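Local coordinates for peptidase S9 prolyl oligopeptidase catalytic domain-containing protein (Pyrococcus horikoshii, PDB 4HXF) that probably acts as a serine peptidase of the prolyl oligopeptidase family, an acylaminoacyl peptidase that assembles into a self-compartmentalizing hexamer, at residues Arg311-Lys316 against Ala323-Trp328; Phe396-Gln401 against Lys591-Phe596. All blocks are in the same frame, centred on the assembly; numbering follows the deposited sequence.

Contact 1: residues Arg311-Lys316 against Ala323-Trp328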
loop_
_atom_site.group_PDB
_atom_site.type_symbol
_atom_site.label_atom_id
_atom_site.label_comp_id
_atom_site.label_asym_id
_atom_site.label_seq_id
_atom_site.Cartn_x
_atom_site.Cartn_y
_atom_site.Cartn_z
ATOM N N ARG A 311 18.144 45.982 -13.565
ATOM C CA ARG A 311 17.293 46.048 -14.750
ATOM C C ARG A 311 15.834 46.186 -14.259
ATOM O O ARG A 311 15.552 45.910 -13.110
ATOM C CB ARG A 311 17.422 44.740 -15.543
ATOM C CG ARG A 311 18.844 44.522 -16.143
ATOM C CD ARG A 311 19.283 45.661 -17.069
ATOM N NE ARG A 311 19.237 45.327 -18.495
ATOM C CZ ARG A 311 20.010 44.391 -19.080
ATOM N NH1 ARG A 311 20.884 43.649 -18.364
ATOM N NH2 ARG A 311 19.893 44.172 -20.391
ATOM N N LEU A 312 14.996 46.730 -15.094
ATOM C CA LEU A 312 13.542 46.791 -14.786
ATOM C C LEU A 312 12.775 45.813 -15.753
ATOM O O LEU A 312 12.817 45.961 -16.979
ATOM C CB LEU A 312 12.945 48.189 -14.930
ATOM C CG LEU A 312 11.404 48.395 -14.810
ATOM C CD1 LEU A 312 10.861 47.885 -13.460
ATOM C CD2 LEU A 312 11.131 49.850 -15.087
ATOM N N ILE A 313 12.038 44.917 -15.110
ATOM C CA ILE A 313 11.231 43.944 -15.875
ATOM C C ILE A 313 9.810 43.963 -15.353
ATOM O O ILE A 313 9.571 44.281 -14.158
ATOM C CB ILE A 313 11.858 42.576 -15.816
ATOM C CG1 ILE A 313 12.155 42.117 -14.419
ATOM C CG2 ILE A 313 13.140 42.535 -16.668
ATOM C CD1 ILE A 313 11.340 41.073 -13.814
ATOM N N TYR A 314 8.891 43.597 -16.240
ATOM C CA TYR A 314 7.489 43.576 -15.851
ATOM C C TYR A 314 6.685 42.651 -16.716
ATOM O O TYR A 314 6.991 42.360 -17.850
ATOM C CB TYR A 314 6.938 45.022 -15.899
ATOM C CG TYR A 314 7.098 45.789 -17.172
ATOM C CD1 TYR A 314 8.226 46.597 -17.365
ATOM C CD2 TYR A 314 6.132 45.755 -18.190
ATOM C CE1 TYR A 314 8.398 47.317 -18.507
ATOM C CE2 TYR A 314 6.278 46.507 -19.370
ATOM C CZ TYR A 314 7.404 47.335 -19.487
ATOM O OH TYR A 314 7.566 48.066 -20.606
ATOM N N LEU A 315 5.579 42.232 -16.140
ATOM C CA LEU A 315 4.608 41.381 -16.870
ATOM C C LEU A 315 3.458 42.284 -17.334
ATOM O O LEU A 315 2.876 42.998 -16.506
ATOM C CB LEU A 315 4.029 40.346 -15.906
ATOM C CG LEU A 315 4.835 39.151 -15.453
ATOM C CD1 LEU A 315 4.184 38.263 -14.429
ATOM C CD2 LEU A 315 5.254 38.284 -16.698
ATOM N N LYS A 316 3.126 42.233 -18.634
ATOM C CA LYS A 316 2.075 43.054 -19.225
ATOM C C LYS A 316 1.022 42.078 -19.812
ATOM O O LYS A 316 1.391 41.156 -20.591
ATOM C CB LYS A 316 2.623 43.949 -20.283
ATOM C CG LYS A 316 1.482 44.788 -20.990
ATOM C CD LYS A 316 1.751 45.125 -22.427
ATOM C CE LYS A 316 3.024 45.910 -22.651
ATOM N NZ LYS A 316 3.166 46.363 -24.079
ATOM N N ALA A 323 -0.502 37.555 -19.775
ATOM C CA ALA A 323 0.753 38.236 -19.488
ATOM C C ALA A 323 1.926 37.603 -20.208
ATOM O O ALA A 323 2.082 36.388 -20.291
ATOM C CB ALA A 323 1.085 38.232 -17.956
ATOM N N GLU A 324 2.794 38.480 -20.672
ATOM C CA GLU A 324 4.127 38.124 -21.113
ATOM C C GLU A 324 5.095 39.049 -20.400
ATOM O O GLU A 324 4.739 40.116 -19.933
ATOM C CB GLU A 324 4.317 38.240 -22.665
ATOM C CG GLU A 324 3.440 37.352 -23.521
ATOM C CD GLU A 324 3.805 35.873 -23.552
ATOM O OE1 GLU A 324 2.973 35.093 -24.074
ATOM O OE2 GLU A 324 4.932 35.468 -23.097
ATOM N N LEU A 325 6.388 38.734 -20.455
ATOM C CA LEU A 325 7.425 39.512 -19.765
ATOM C C LEU A 325 8.072 40.459 -20.723
ATOM O O LEU A 325 8.293 40.158 -21.939
ATOM C CB LEU A 325 8.517 38.610 -19.146
ATOM C CG LEU A 325 9.510 39.191 -18.117
ATOM C CD1 LEU A 325 8.802 39.565 -16.799
ATOM C CD2 LEU A 325 10.632 38.114 -17.965
ATOM N N TYR A 326 8.334 41.614 -20.165
ATOM C CA TYR A 326 9.011 42.712 -20.831
ATOM C C TYR A 326 10.139 43.354 -20.002
ATOM O O TYR A 326 10.260 43.198 -18.781
ATOM C CB TYR A 326 7.971 43.848 -21.053
ATOM C CG TYR A 326 6.857 43.497 -21.999
ATOM C CD1 TYR A 326 5.848 42.614 -21.600
ATOM C CD2 TYR A 326 6.858 43.928 -23.301
ATOM C CE1 TYR A 326 4.865 42.232 -22.482
ATOM C CE2 TYR A 326 5.867 43.549 -24.218
ATOM C CZ TYR A 326 4.864 42.720 -23.791
ATOM O OH TYR A 326 3.908 42.314 -24.686
ATOM N N LEU A 327 11.046 43.952 -20.712
ATOM C CA LEU A 327 12.195 44.661 -20.089
ATOM C C LEU A 327 12.108 46.152 -20.560
ATOM O O LEU A 327 11.707 46.446 -21.671
ATOM C CB LEU A 327 13.512 43.990 -20.522
ATOM C CG LEU A 327 14.891 44.679 -20.399
ATOM C CD1 LEU A 327 15.451 44.730 -18.997
ATOM C CD2 LEU A 327 15.908 43.913 -21.239
ATOM N N TRP A 328 12.450 47.112 -19.683
ATOM C CA TRP A 328 12.454 48.516 -20.077
ATOM C C TRP A 328 13.838 49.037 -19.784
ATOM O O TRP A 328 14.339 48.882 -18.655
ATOM C CB TRP A 328 11.369 49.370 -19.344
ATOM C CG TRP A 328 11.237 50.794 -19.862
ATOM C CD1 TRP A 328 10.427 51.285 -20.889
ATOM C CD2 TRP A 328 11.955 51.938 -19.366
ATOM N NE1 TRP A 328 10.589 52.633 -21.063
ATOM C CE2 TRP A 328 11.554 53.082 -20.205
ATOM C CE3 TRP A 328 12.878 52.127 -18.356
ATOM C CZ2 TRP A 328 12.042 54.362 -19.986
ATOM C CZ3 TRP A 328 13.373 53.430 -18.150
ATOM C CH2 TRP A 328 12.948 54.518 -18.942
HETATM O O HOH W 1 16.312 47.415 -17.635
HETATM O O HOH W 2 1.804 41.118 -23.260
HETATM O O HOH W 3 2.806 44.432 -26.066
#
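Tyr314 and Tyr326 exchange both backbone bonds of a hydrogen-bonded antiparallel pair, Tyr326 N to Tyr314 O at 2.8 Å and Tyr314 N to Tyr326 O at 2.9 Å, in a beta hairpin that forms the two middle strands of a four-stranded beta-propeller blade. Lys316 and Glu324 pair likewise. Above Tyr326, the Lys316 side chain bends at chi2 and chi3, bringing CE over the phenol face, 4.0 Å from the ring centroid, while NZ makes an off-centre cation-pi contact at 4.4 Å. The ammonium also has a salt bridge to Glu332, whose other carboxylate oxygen bonds Tyr314 OH. Two waters join Tyr326 OH to Lys316, one through the carbonyl O, the other through NZ. An alanine in place of Tyr326 would probably leave the lysine chain without its aromatic platform and break both water bridges. Tyr326 CB sits over the Tyr314 ring, 3.9 Å from its centroid; the two phenol planes are nearly parallel (10°) but barely overlap. On the other face of the sheet, Ile313, Leu315, Leu325 and Leu327 pack together, and the first three also meet strands 16-23 or 26-35 of the neighbouring blade. At the rim of the Tyr314 ring, CE1 touches Trp328 CB at 3.7 Å.

Contact 2: residues Phe396-Gln401 against Lys591-Phe596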
loop_
_atom_site.group_PDB
_atom_site.type_symbol
_atom_site.label_atom_id
_atom_site.label_comp_id
_atom_site.label_asym_id
_atom_site.label_seq_id
_atom_site.Cartn_x
_atom_site.Cartn_y
_atom_site.Cartn_z
ATOM N N PHE A 396 -7.099 40.234 -19.557
ATOM C CA PHE A 396 -7.530 39.173 -20.377
ATOM C C PHE A 396 -8.679 38.491 -19.673
ATOM O O PHE A 396 -8.470 37.914 -18.591
ATOM C CB PHE A 396 -6.373 38.203 -20.634
ATOM C CG PHE A 396 -6.788 37.027 -21.518
ATOM C CD1 PHE A 396 -6.832 37.177 -22.880
ATOM C CD2 PHE A 396 -7.086 35.794 -20.941
ATOM C CE1 PHE A 396 -7.202 36.091 -23.734
ATOM C CE2 PHE A 396 -7.519 34.762 -21.739
ATOM C CZ PHE A 396 -7.532 34.910 -23.110
ATOM N N LYS A 397 -9.880 38.584 -20.243
ATOM C CA LYS A 397 -11.068 37.974 -19.545
ATOM C C LYS A 397 -11.629 36.831 -20.382
ATOM O O LYS A 397 -12.219 37.013 -21.472
ATOM C CB LYS A 397 -12.171 38.965 -19.239
ATOM C CG LYS A 397 -13.442 38.296 -18.605
ATOM C CD LYS A 397 -13.400 37.966 -17.151
ATOM C CE LYS A 397 -14.819 37.535 -16.604
ATOM N NZ LYS A 397 -14.715 36.733 -15.333
ATOM N N TYR A 398 -11.307 35.611 -19.963
ATOM C CA TYR A 398 -11.583 34.410 -20.756
ATOM C C TYR A 398 -13.018 34.287 -21.235
ATOM O O TYR A 398 -13.209 34.057 -22.482
ATOM C CB TYR A 398 -11.293 33.198 -19.919
ATOM C CG TYR A 398 -11.349 31.870 -20.647
ATOM C CD1 TYR A 398 -10.350 31.449 -21.413
ATOM C CD2 TYR A 398 -12.476 31.055 -20.502
ATOM C CE1 TYR A 398 -10.370 30.225 -22.061
ATOM C CE2 TYR A 398 -12.520 29.867 -21.136
ATOM C CZ TYR A 398 -11.460 29.431 -21.881
ATOM O OH TYR A 398 -11.475 28.184 -22.471
ATOM N N GLU A 399 -13.970 34.562 -20.319
ATOM C CA GLU A 399 -15.335 34.352 -20.694
ATOM C C GLU A 399 -15.740 35.307 -21.805
ATOM O O GLU A 399 -16.608 34.997 -22.627
ATOM C CB GLU A 399 -16.309 34.529 -19.576
ATOM C CG GLU A 399 -16.222 33.540 -18.469
ATOM C CD GLU A 399 -15.206 33.902 -17.412
ATOM O OE1 GLU A 399 -14.230 34.639 -17.688
ATOM O OE2 GLU A 399 -15.382 33.359 -16.282
ATOM N N MET A 400 -15.123 36.527 -21.851
ATOM C CA MET A 400 -15.539 37.469 -22.847
ATOM C C MET A 400 -15.082 37.038 -24.196
ATOM O O MET A 400 -15.774 37.114 -25.169
ATOM C CB MET A 400 -14.996 38.872 -22.522
ATOM C CG MET A 400 -15.624 39.366 -21.224
ATOM S SD MET A 400 -14.963 41.073 -20.951
ATOM C CE MET A 400 -15.965 41.532 -19.528
ATOM N N GLN A 401 -13.819 36.584 -24.322
ATOM C CA GLN A 401 -13.327 36.061 -25.569
ATOM C C GLN A 401 -14.047 34.844 -26.044
ATOM O O GLN A 401 -14.451 34.748 -27.219
ATOM C CB GLN A 401 -11.833 35.777 -25.574
ATOM C CG GLN A 401 -10.959 36.964 -25.223
ATOM C CD GLN A 401 -11.002 38.004 -26.312
ATOM O OE1 GLN A 401 -10.876 37.656 -27.482
ATOM N NE2 GLN A 401 -11.199 39.263 -25.934
ATOM N N LYS A 591 -15.651 22.728 -16.031
ATOM C CA LYS A 591 -17.096 22.408 -15.842
ATOM C C LYS A 591 -17.848 23.698 -15.622
ATOM O O LYS A 591 -18.945 23.876 -16.222
ATOM C CB LYS A 591 -17.375 21.463 -14.679
ATOM C CG LYS A 591 -16.875 20.020 -14.998
ATOM C CD LYS A 591 -17.050 19.103 -13.801
ATOM C CE LYS A 591 -16.631 17.728 -14.243
ATOM N NZ LYS A 591 -16.626 16.757 -13.119
ATOM N N ARG A 592 -17.283 24.655 -14.898
ATOM C CA ARG A 592 -17.929 25.957 -14.781
ATOM C C ARG A 592 -18.040 26.649 -16.108
ATOM O O ARG A 592 -19.109 27.197 -16.443
ATOM C CB ARG A 592 -17.208 26.873 -13.766
ATOM C CG ARG A 592 -17.812 28.257 -13.733
ATOM C CD ARG A 592 -17.127 29.218 -12.824
ATOM N NE ARG A 592 -17.480 30.606 -13.204
ATOM C CZ ARG A 592 -16.971 31.290 -14.223
ATOM N NH1 ARG A 592 -17.424 32.507 -14.502
ATOM N NH2 ARG A 592 -15.970 30.817 -14.949
ATOM N N TYR A 593 -16.947 26.680 -16.888
ATOM C CA TYR A 593 -17.029 27.328 -18.191
ATOM C C TYR A 593 -18.077 26.688 -19.094
ATOM O O TYR A 593 -18.800 27.393 -19.832
ATOM C CB TYR A 593 -15.671 27.388 -18.892
ATOM C CG TYR A 593 -14.585 28.259 -18.248
ATOM C CD1 TYR A 593 -13.310 27.728 -17.964
ATOM C CD2 TYR A 593 -14.823 29.552 -17.970
ATOM C CE1 TYR A 593 -12.318 28.565 -17.473
ATOM C CE2 TYR A 593 -13.867 30.393 -17.390
ATOM C CZ TYR A 593 -12.592 29.859 -17.161
ATOM O OH TYR A 593 -11.608 30.672 -16.631
ATOM N N LYS A 594 -18.217 25.356 -19.038
ATOM C CA LYS A 594 -19.127 24.686 -19.935
ATOM C C LYS A 594 -20.579 24.986 -19.478
ATOM O O LYS A 594 -21.502 25.285 -20.286
ATOM C CB LYS A 594 -18.857 23.194 -19.872
ATOM C CG LYS A 594 -19.830 22.403 -20.728
ATOM C CD LYS A 594 -19.804 22.777 -22.209
ATOM C CE LYS A 594 -20.524 21.755 -23.099
ATOM N NZ LYS A 594 -20.665 22.135 -24.547
ATOM N N LEU A 595 -20.816 25.023 -18.140
ATOM C CA LEU A 595 -22.140 25.435 -17.589
ATOM C C LEU A 595 -22.518 26.852 -18.023
ATOM O O LEU A 595 -23.641 27.127 -18.451
ATOM C CB LEU A 595 -22.206 25.375 -16.054
ATOM C CG LEU A 595 -22.218 24.029 -15.340
ATOM C CD1 LEU A 595 -22.032 24.210 -13.830
ATOM C CD2 LEU A 595 -23.563 23.344 -15.675
ATOM N N PHE A 596 -21.546 27.758 -17.897
ATOM C CA PHE A 596 -21.754 29.141 -18.199
ATOM C C PHE A 596 -22.150 29.268 -19.663
ATOM O O PHE A 596 -23.151 29.921 -20.016
ATOM C CB PHE A 596 -20.448 29.868 -17.912
ATOM C CG PHE A 596 -20.445 31.384 -18.148
ATOM C CD1 PHE A 596 -20.586 32.264 -17.087
ATOM C CD2 PHE A 596 -20.185 31.916 -19.414
ATOM C CE1 PHE A 596 -20.580 33.629 -17.286
ATOM C CE2 PHE A 596 -20.097 33.278 -19.613
ATOM C CZ PHE A 596 -20.359 34.140 -18.545
HETATM O O HOH W 4 -12.140 33.295 -16.219
#
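Glu399 OE2 is gripped by both terminal nitrogens of Arg592, NH1 at 2.8 Å and NH2 at 2.9 Å, in an end-on salt bridge between helices 398-405 and 586-605 of the alpha/beta-hydrolase domain. The two nitrogens approach the anti side of this oxygen from opposite faces of the carboxylate, whose plane stands 82° from that of the guanidinium. The other oxygen, OE1, forms a salt bridge with Lys397 NZ at 3.2 Å, so each carboxylate oxygen has its own cation, which would probably favour the charged form. Arg592 itself is shared: its NE reaches Glu488. Glu399 turns toward these partners through a bend at chi2 (86°), and its CG rests over the Phe596 ring, 4.2 Å from the centroid. Phe383 of the central sheet touches both Glu399 and Phe596. Nearby, Tyr398 CD2 lies over the Tyr593 ring, toward its rim; the ring planes are inclined at 43° with centroids 4.5 Å apart. Tyr593 is held further by Arg589, which bonds its hydroxyl, and Tyr398 OH bonds the carbonyl of Asp7, tying the N-terminal stretch to this helix pair. A water links Glu399 to Tyr593, donating to Glu399 OE1 at 2.9 Å and lying 2.7 Å from Tyr593 OH.

Contact 1 comes first along the chain, and all of contact 2 follows it; the two belong to different domains: residues 311-316 and 323-328 to a blade of the beta-propeller, residues 396-401 and 591-596 to the alpha/beta-hydrolase domain. Their centres lie about 27 Å apart, yet their nearest atoms come within about 6 Å without touching. No sheet is shared. Contact 1 is local, joining neighbouring strands across a short turn, whereas contact 2 brings together segments with 189 residues between them. Glu317, at the end of strand 312-317, accepts a hydrogen bond from the backbone N of Phe396, linking the propeller hairpin directly to the loop that leads into helix 398-405.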